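Local coordinates for uncharacterized protein (Bacteroides ovatus, PDB 3NQK) that is of unknown function, its chain joining a probably E-set-like N-terminal part to a second beta-rich domain of the BT_3044-like C-terminal family, at residues W84-E89 and M210-R215. Residues are numbered along the deposited sequence; the frame is centred on the assembly and turned at random. Where two conformers were deposited one is given.
Sequences WYTEME and MDKDMR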
# COMPACT_ATOMS: atom_id res chain seq x y z
N TRP A 84 16.85 -18.75 -21.12
CA TRP A 84 15.68 -19.45 -20.57
C TRP A 84 15.35 -19.06 -19.15
O TRP A 84 16.23 -18.74 -18.36
CB TRP A 84 15.90 -20.96 -20.60
CG TRP A 84 15.62 -21.60 -21.88
CD1 TRP A 84 15.80 -21.07 -23.12
CD2 TRP A 84 15.24 -22.96 -22.07
NE1 TRP A 84 15.50 -21.99 -24.07
CE2 TRP A 84 15.16 -23.17 -23.46
CE3 TRP A 84 14.93 -24.01 -21.20
CZ2 TRP A 84 14.77 -24.39 -24.01
CZ3 TRP A 84 14.54 -25.23 -21.75
CH2 TRP A 84 14.46 -25.41 -23.14
N TYR A 85 14.08 -19.15 -18.82
CA TYR A 85 13.65 -19.01 -17.46
C TYR A 85 13.90 -20.34 -16.74
O TYR A 85 13.91 -21.40 -17.36
CB TYR A 85 12.17 -18.68 -17.41
CG TYR A 85 11.83 -17.34 -17.99
CD1 TYR A 85 12.20 -16.18 -17.34
CD2 TYR A 85 11.10 -17.23 -19.16
CE1 TYR A 85 11.88 -14.94 -17.85
CE2 TYR A 85 10.76 -15.98 -19.68
CZ TYR A 85 11.16 -14.84 -19.01
OH TYR A 85 10.82 -13.60 -19.50
N THR A 86 14.12 -20.27 -15.44
CA THR A 86 14.39 -21.46 -14.68
C THR A 86 13.38 -21.62 -13.57
O THR A 86 13.10 -20.69 -12.85
CB THR A 86 15.77 -21.41 -14.11
OG1 THR A 86 16.71 -21.27 -15.17
CG2 THR A 86 16.07 -22.70 -13.31
N GLU A 87 12.80 -22.81 -13.47
CA GLU A 87 11.78 -23.07 -12.48
C GLU A 87 12.35 -22.88 -11.10
O GLU A 87 13.40 -23.37 -10.80
CB GLU A 87 11.24 -24.49 -12.62
CG GLU A 87 10.13 -24.82 -11.63
CD GLU A 87 9.65 -26.25 -11.75
OE1 GLU A 87 9.84 -26.86 -12.82
OE2 GLU A 87 9.06 -26.76 -10.77
N MSE A 88 11.66 -22.11 -10.27
CA MSE A 88 12.13 -21.86 -8.93
C MSE A 88 12.26 -23.16 -8.14
O MSE A 88 11.45 -24.08 -8.29
CB MSE A 88 11.20 -20.92 -8.21
CG MSE A 88 11.76 -20.44 -6.92
SE MSE A 88 11.06 -18.73 -6.50
CE MSE A 88 12.14 -18.31 -4.95
N GLU A 89 13.28 -23.20 -7.29
CA GLU A 89 13.60 -24.41 -6.53
C GLU A 89 12.56 -24.66 -5.46
O GLU A 89 12.07 -23.72 -4.84
CB GLU A 89 15.01 -24.27 -5.90
CG GLU A 89 16.17 -24.12 -6.93
CD GLU A 89 17.51 -23.66 -6.30
OE1 GLU A 89 17.53 -22.59 -5.60
OE2 GLU A 89 18.55 -24.32 -6.55
N MSE A 210 25.19 -14.04 -21.40
CA MSE A 210 26.16 -14.98 -21.93
C MSE A 210 25.96 -16.36 -21.31
O MSE A 210 25.32 -16.49 -20.30
CB MSE A 210 27.57 -14.44 -21.62
CG MSE A 210 28.62 -15.46 -21.27
SE MSE A 210 30.25 -14.59 -20.65
CE MSE A 210 30.62 -13.57 -22.26
N ASP A 211 26.50 -17.38 -21.97
CA ASP A 211 26.52 -18.74 -21.41
C ASP A 211 26.66 -18.69 -19.88
O ASP A 211 27.58 -18.08 -19.37
CB ASP A 211 27.69 -19.53 -22.04
CG ASP A 211 27.68 -21.01 -21.69
OD1 ASP A 211 27.52 -21.36 -20.50
OD2 ASP A 211 27.94 -21.83 -22.61
N LYS A 212 25.77 -19.37 -19.17
CA LYS A 212 25.74 -19.29 -17.69
C LYS A 212 26.99 -19.83 -17.04
O LYS A 212 27.52 -19.22 -16.13
CB LYS A 212 24.52 -20.03 -17.12
CG LYS A 212 23.18 -19.29 -17.32
CD LYS A 212 21.98 -20.21 -17.00
CE LYS A 212 20.65 -19.56 -17.37
NZ LYS A 212 19.53 -20.57 -17.45
N ASP A 213 27.46 -20.97 -17.50
CA ASP A 213 28.65 -21.59 -16.89
C ASP A 213 29.85 -20.64 -16.88
O ASP A 213 30.68 -20.69 -15.97
CB ASP A 213 29.02 -22.89 -17.61
CG ASP A 213 28.21 -24.07 -17.14
OD1 ASP A 213 27.74 -24.04 -15.97
OD2 ASP A 213 28.08 -25.04 -17.91
N MSE A 214 29.91 -19.77 -17.86
CA MSE A 214 31.00 -18.81 -17.95
C MSE A 214 30.66 -17.49 -17.28
O MSE A 214 31.50 -16.90 -16.60
CB MSE A 214 31.35 -18.57 -19.39
CG MSE A 214 32.19 -19.65 -19.95
SE MSE A 214 31.95 -19.88 -21.79
CE MSE A 214 33.59 -20.90 -22.11
N ARG A 215 29.42 -17.05 -17.41
CA ARG A 215 29.09 -15.73 -16.86
C ARG A 215 29.21 -15.70 -15.33
O ARG A 215 29.62 -14.70 -14.77
CB ARG A 215 27.72 -15.20 -17.37
CG ARG A 215 26.58 -15.30 -16.44
CD ARG A 215 25.40 -14.41 -16.90
NE ARG A 215 24.67 -14.98 -18.05
CZ ARG A 215 23.38 -15.32 -18.04
NH1 ARG A 215 22.62 -15.14 -16.96
NH2 ARG A 215 22.82 -15.81 -19.14
O HOH W 1 17.69 -18.33 -16.23
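Lys212 reaches across from its short helix to Trp84 and Thr86, and every close approach between the two segments is made by its NZ. No direct hydrogen bond links the two segments: NZ of Lys212 stays 3.9 Å from the carbonyl O of Trp84 and 3.7 Å from OG1 of Thr86. A water fills in, donating to Trp84 O at 2.6 Å and accepting from Lys212 NZ at 3.1 Å. The lysine spans the distance because its chain is extended beyond CG, with CG itself anti to the carbonyl carbon (chi1 -74°).

Glu123 connects the two sides from outside the segments: its OE1 is hydrogen-bonded to Thr86 OG1 and forms a long, weak ion pair with Lys212 NZ.

In the fold this is a thin bridge between two beta-rich domains. Strand 86-87 runs parallel to strand 125-133 in the N-terminal, probably E-set-like part, Thr86 making backbone bonds to Lys124 and Val126, whereas helix 212-215 falls in the connection from strand 198-202 to strand 219-224, two antiparallel neighbours of the C-terminal sheet. Only 78 Å² is buried between the segments.

Within 210-215 the hydrogen bonds are local to the helix start. Asp211 is the N-cap, its OD1 accepting a weak bond from Asp213 N. Arg215 turns back side-on to Met210 O, with NE and NH2 each 2.8 Å from that oxygen, while CG of Lys212 rests 3.8 Å above one guanidinium face, toward its rim. NH2 of Arg215 also makes a weak bond to Glu82 O, a second polar link to the N-terminal part.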